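PDB 2II1: acetamidase from Bacillus halodurans, which binds calcium ions and, as a member of the acetamidase/formamidase family, probably hydrolyses carbon-nitrogen bonds in linear amides. Local coordinates for residues G154-K159 / I229-T234; V240-N245 / G269-S274. All blocks are in the same frame, centred on the assembly; numbering follows the deposited sequence.

Both contacts are buried, but interaction 1 lies near the centre of the chain, beside a calcium ion, whereas interaction 2 is farther out, where the second subunit packs against it. They share one mixed sheet: strand 225-232 carries residues 229-232 of interaction 1, is followed in sequence by helix 235-253 of interaction 2, and belongs to the same sheet as strand 270-275. The two contacts also touch directly, Ala230 packing on Gln241 and Ala242, and Thr158 OG1 lying 2.7 Å from Ser274 OG in a probable hydrogen bond. In both, a leucine methyl lies beside a hydroxyl; the difference is the calcium ligands of interaction 1 against the subunit neighbours of interaction 2.

Interaction 1 of 2, residues G154-K159 / I229-T234. With CA (calcium ion), chain E.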
loop_
_atom_site.group_PDB
_atom_site.type_symbol
_atom_site.label_atom_id
_atom_site.label_comp_id
_atom_site.label_asym_id
_atom_site.label_seq_id
_atom_site.Cartn_x
_atom_site.Cartn_y
_atom_site.Cartn_z
ATOM N N GLY A 154 -10.304 15.763 -6.001
ATOM C CA GLY A 154 -10.128 15.504 -7.419
ATOM C C GLY A 154 -9.863 14.028 -7.706
ATOM O O GLY A 154 -10.448 13.158 -7.054
ATOM N N ASN A 155 -8.938 13.758 -8.630
ATOM C CA ASN A 155 -8.676 12.416 -9.161
ATOM C C ASN A 155 -7.839 11.551 -8.192
ATOM O O ASN A 155 -6.647 11.294 -8.408
ATOM C CB ASN A 155 -8.016 12.542 -10.518
ATOM C CG ASN A 155 -8.165 11.314 -11.355
ATOM O OD1 ASN A 155 -8.908 10.371 -11.015
ATOM N ND2 ASN A 155 -7.440 11.290 -12.455
ATOM N N LEU A 156 -8.494 11.153 -7.098
ATOM C CA LEU A 156 -7.835 10.469 -5.966
ATOM C C LEU A 156 -7.677 8.975 -6.225
ATOM O O LEU A 156 -6.781 8.345 -5.656
ATOM C CB LEU A 156 -8.654 10.669 -4.660
ATOM C CG LEU A 156 -8.711 12.072 -4.029
ATOM C CD1 LEU A 156 -9.603 12.177 -2.802
ATOM C CD2 LEU A 156 -7.319 12.578 -3.648
ATOM N N ASP A 157 -8.567 8.418 -7.061
ATOM C CA ASP A 157 -8.643 6.977 -7.296
ATOM C C ASP A 157 -8.305 6.128 -6.063
ATOM O O ASP A 157 -7.383 5.306 -6.070
ATOM C CB ASP A 157 -7.830 6.596 -8.541
ATOM C CG ASP A 157 -8.417 7.186 -9.808
ATOM O OD1 ASP A 157 -9.657 7.362 -9.866
ATOM O OD2 ASP A 157 -7.658 7.472 -10.751
ATOM N N THR A 158 -9.106 6.332 -5.016
ATOM C CA THR A 158 -8.940 5.680 -3.718
ATOM C C THR A 158 -10.105 4.724 -3.545
ATOM O O THR A 158 -11.278 5.139 -3.508
ATOM C CB THR A 158 -8.843 6.771 -2.588
ATOM O OG1 THR A 158 -7.633 7.509 -2.771
ATOM C CG2 THR A 158 -8.851 6.198 -1.181
ATOM N N LYS A 159 -9.788 3.433 -3.456
ATOM C CA LYS A 159 -10.798 2.382 -3.454
ATOM C C LYS A 159 -11.606 2.310 -2.164
ATOM O O LYS A 159 -12.667 1.677 -2.117
ATOM C CB LYS A 159 -10.181 1.003 -3.820
ATOM C CG LYS A 159 -9.476 0.254 -2.683
ATOM C CD LYS A 159 -8.980 -1.114 -3.128
ATOM C CE LYS A 159 -8.269 -1.810 -1.982
ATOM N NZ LYS A 159 -7.811 -3.199 -2.281
ATOM N N ILE A 229 -5.162 11.209 3.471
ATOM C CA ILE A 229 -4.811 11.165 2.051
ATOM C C ILE A 229 -3.908 12.357 1.624
ATOM O O ILE A 229 -4.156 13.535 1.971
ATOM C CB ILE A 229 -6.098 11.164 1.199
ATOM C CG1 ILE A 229 -6.980 9.979 1.575
ATOM C CG2 ILE A 229 -5.756 11.050 -0.271
ATOM C CD1 ILE A 229 -8.377 10.066 1.053
ATOM N N ALA A 230 -2.874 12.058 0.844
ATOM C CA ALA A 230 -2.055 13.104 0.258
ATOM C C ALA A 230 -1.668 12.774 -1.174
ATOM O O ALA A 230 -1.492 11.607 -1.535
ATOM C CB ALA A 230 -0.810 13.380 1.115
ATOM N N SER A 231 -1.539 13.826 -1.987
ATOM C CA SER A 231 -1.060 13.703 -3.359
ATOM C C SER A 231 0.161 14.571 -3.631
ATOM O O SER A 231 0.240 15.717 -3.155
ATOM C CB SER A 231 -2.160 14.086 -4.354
ATOM O OG SER A 231 -3.269 13.247 -4.145
ATOM N N ALA A 232 1.063 14.027 -4.444
ATOM C CA ALA A 232 2.306 14.685 -4.785
ATOM C C ALA A 232 2.807 14.248 -6.150
ATOM O O ALA A 232 2.260 13.356 -6.781
ATOM C CB ALA A 232 3.335 14.398 -3.703
ATOM N N GLU A 233 3.878 14.886 -6.600
ATOM C CA GLU A 233 4.467 14.595 -7.892
ATOM C C GLU A 233 5.079 13.197 -7.925
ATOM O O GLU A 233 5.093 12.536 -8.965
ATOM C CB GLU A 233 5.567 15.614 -8.194
ATOM C CG GLU A 233 5.169 17.096 -8.096
ATOM C CD GLU A 233 4.290 17.542 -9.216
ATOM O OE1 GLU A 233 3.982 16.712 -10.108
ATOM O OE2 GLU A 233 3.917 18.736 -9.212
ATOM N N THR A 234 5.582 12.758 -6.780
ATOM C CA THR A 234 6.154 11.430 -6.623
ATOM C C THR A 234 5.355 10.643 -5.575
ATOM O O THR A 234 4.740 11.212 -4.657
ATOM C CB THR A 234 7.643 11.516 -6.218
ATOM O OG1 THR A 234 7.746 12.100 -4.912
ATOM C CG2 THR A 234 8.431 12.370 -7.224
HETATM CA CA CA E . -9.458 8.367 -12.094
HETATM O O HOH W 1 -7.492 8.563 -13.352
HETATM O O HOH W 2 -9.764 6.294 -13.376
#
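Leu156 reaches from the loop after strand 153-155 to the strand 229-232, where its CD2 methyl lies 4.0 Å from Ile229 CG2. The two branched side chains cross obliquely, meeting through these methyls. Ile229 points CG2 at the leucine because this branch is anti to the backbone N, while CG1 (chi1 -58°) carries CD1 off toward Thr158, whose CG2 is a looser 4.5 Å from that CD1. The same CD2 methyl of Leu156 lies 4.1 Å from Ser231 OG, a hydroxyl that is hydrogen-bonded to Thr282 on the adjacent strand; Pro149 also packs on both Leu156 and Ser231.

The other face of 154-159 is polar and hydrated. Asn155, directed away from the strand, binds the calcium ion through OD1 at 2.3 Å, and Asp157 grips it with both carboxylate oxygens, OD1 at 2.5 Å and OD2 at 2.4 Å. Two waters also bind the ion, and water 1 accepts a hydrogen bond from Asn155 ND2 at 2.9 Å, tying the amide to the coordination shell. Asn278 donates to Asp157 OD2. Leu156, between the two ligands in sequence, thus packs on strand 225-232, while Asn155 and Asp157 together with Asp182 form the protein part of a calcium-binding site.

Interaction 2 of 2, residues V240-N245 / G269-S274; sequences VQATKN and GDLYVS
Leu271 turns its side chain from the strand toward the helix, and its CD1 methyl comes within 3.6 Å of Thr243 OG1. The two side chains cross at about a right angle. On the strand, CG lies opposite the backbone N of Leu271 (chi1 179°), extending the leucine toward the helix. On the helix, chi1 of -55° sets the threonine OG1 beside its own backbone N, where it hydrogen-bonds to the carbonyl O of Ala239 one turn earlier; the hydroxyl next to the methyl therefore already has a polar partner. The same CD1 lies 4.5 Å from Ala242 CB, a looser apolar touch, and the leucine methyl thereby spans two successive helix residues. Farther round the helix, the Gln241 amide donates from NE2 to Asn245 OD1 at 2.9 Å, at an N-H...O angle of 157°, an i to i+4 bond away from strand 270-275.

Strand 270-275 is the outermost strand of the mixed sheet within this chain, but backbone hydrogen bonds from Leu271 reach the second subunit, whose Ile276 packs on the leucine. Helix 235-253 packs on the sheet, with Ala242 O hydrogen-bonded to Thr228 OG1 of strand 225-232 and Thr243 on Phe285 of strand 281-288.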
loop_
_atom_site.group_PDB
_atom_site.type_symbol
_atom_site.label_atom_id
_atom_site.label_comp_id
_atom_site.label_asym_id
_atom_site.label_seq_id
_atom_site.Cartn_x
_atom_site.Cartn_y
_atom_site.Cartn_z
ATOM N N VAL A 240 5.197 10.170 2.233
ATOM C CA VAL A 240 5.688 10.970 3.348
ATOM C C VAL A 240 4.669 12.024 3.830
ATOM O O VAL A 240 4.493 12.194 5.036
ATOM C CB VAL A 240 7.067 11.650 3.023
ATOM C CG1 VAL A 240 7.424 12.643 4.131
ATOM C CG2 VAL A 240 8.167 10.583 2.833
ATOM N N GLN A 241 3.987 12.714 2.905
ATOM C CA GLN A 241 2.916 13.640 3.269
ATOM C C GLN A 241 1.712 12.975 3.960
ATOM O O GLN A 241 1.249 13.506 4.964
ATOM C CB GLN A 241 2.392 14.429 2.086
ATOM C CG GLN A 241 1.556 15.613 2.496
ATOM C CD GLN A 241 2.368 16.664 3.263
ATOM O OE1 GLN A 241 3.412 17.111 2.797
ATOM N NE2 GLN A 241 1.911 17.016 4.449
ATOM N N ALA A 242 1.175 11.871 3.438
ATOM C CA ALA A 242 0.055 11.190 4.108
ATOM C C ALA A 242 0.393 10.789 5.535
ATOM O O ALA A 242 -0.472 10.825 6.437
ATOM C CB ALA A 242 -0.407 9.918 3.327
ATOM N N THR A 243 1.619 10.305 5.694
ATOM C CA THR A 243 2.143 9.840 6.959
ATOM C C THR A 243 2.290 11.007 7.959
ATOM O O THR A 243 1.867 10.901 9.105
ATOM C CB THR A 243 3.501 9.081 6.764
ATOM O OG1 THR A 243 3.312 8.020 5.817
ATOM C CG2 THR A 243 4.017 8.519 8.088
ATOM N N LYS A 244 2.893 12.101 7.524
ATOM C CA LYS A 244 3.040 13.280 8.374
ATOM C C LYS A 244 1.722 13.905 8.791
ATOM O O LYS A 244 1.643 14.444 9.887
ATOM C CB LYS A 244 3.921 14.312 7.699
ATOM C CG LYS A 244 5.397 13.879 7.735
ATOM C CD LYS A 244 6.319 14.900 7.081
ATOM C CE LYS A 244 7.791 14.538 7.274
ATOM N NZ LYS A 244 8.666 15.734 7.081
ATOM N N ASN A 245 0.708 13.827 7.923
ATOM C CA ASN A 245 -0.673 14.302 8.227
ATOM C C ASN A 245 -1.349 13.524 9.357
ATOM O O ASN A 245 -2.016 14.100 10.243
ATOM C CB ASN A 245 -1.565 14.235 6.987
ATOM C CG ASN A 245 -1.202 15.269 5.931
ATOM O OD1 ASN A 245 -0.273 16.047 6.113
ATOM N ND2 ASN A 245 -1.956 15.283 4.819
ATOM N N GLY A 269 -0.031 1.256 12.304
ATOM C CA GLY A 269 -0.711 1.800 11.147
ATOM C C GLY A 269 -0.154 1.249 9.868
ATOM O O GLY A 269 0.892 0.612 9.876
ATOM N N ASP A 270 -0.839 1.503 8.757
ATOM C CA ASP A 270 -0.322 1.094 7.445
ATOM C C ASP A 270 -0.356 2.195 6.398
ATOM O O ASP A 270 -1.348 2.914 6.269
ATOM C CB ASP A 270 -1.129 -0.080 6.932
ATOM C CG ASP A 270 -0.962 -1.315 7.781
ATOM O OD1 ASP A 270 0.060 -2.014 7.629
ATOM O OD2 ASP A 270 -1.872 -1.610 8.583
ATOM N N LEU A 271 0.717 2.294 5.614
ATOM C CA LEU A 271 0.785 3.211 4.512
ATOM C C LEU A 271 0.331 2.444 3.292
ATOM O O LEU A 271 0.867 1.403 2.985
ATOM C CB LEU A 271 2.225 3.701 4.298
ATOM C CG LEU A 271 2.501 4.660 3.156
ATOM C CD1 LEU A 271 1.752 5.971 3.338
ATOM C CD2 LEU A 271 4.026 4.847 3.092
ATOM N N TYR A 272 -0.651 2.999 2.590
ATOM C CA TYR A 272 -1.206 2.411 1.380
ATOM C C TYR A 272 -1.098 3.363 0.195
ATOM O O TYR A 272 -1.009 4.580 0.349
ATOM C CB TYR A 272 -2.693 2.091 1.568
ATOM C CG TYR A 272 -3.027 1.018 2.588
ATOM C CD1 TYR A 272 -2.559 -0.298 2.430
ATOM C CD2 TYR A 272 -3.817 1.306 3.697
ATOM C CE1 TYR A 272 -2.866 -1.286 3.346
ATOM C CE2 TYR A 272 -4.142 0.315 4.618
ATOM C CZ TYR A 272 -3.657 -0.972 4.435
ATOM O OH TYR A 272 -3.981 -1.944 5.335
ATOM N N VAL A 273 -1.169 2.756 -0.979
ATOM C CA VAL A 273 -1.093 3.411 -2.266
ATOM C C VAL A 273 -2.496 3.474 -2.852
ATOM O O VAL A 273 -3.203 2.462 -2.881
ATOM C CB VAL A 273 -0.182 2.593 -3.218
ATOM C CG1 VAL A 273 -0.414 2.962 -4.664
ATOM C CG2 VAL A 273 1.306 2.730 -2.825
ATOM N N SER A 274 -2.900 4.652 -3.322
ATOM C CA SER A 274 -4.200 4.807 -3.958
ATOM C C SER A 274 -4.087 4.550 -5.448
ATOM O O SER A 274 -4.757 3.668 -5.966
ATOM C CB SER A 274 -4.809 6.197 -3.709
ATOM O OG SER A 274 -5.301 6.300 -2.380
#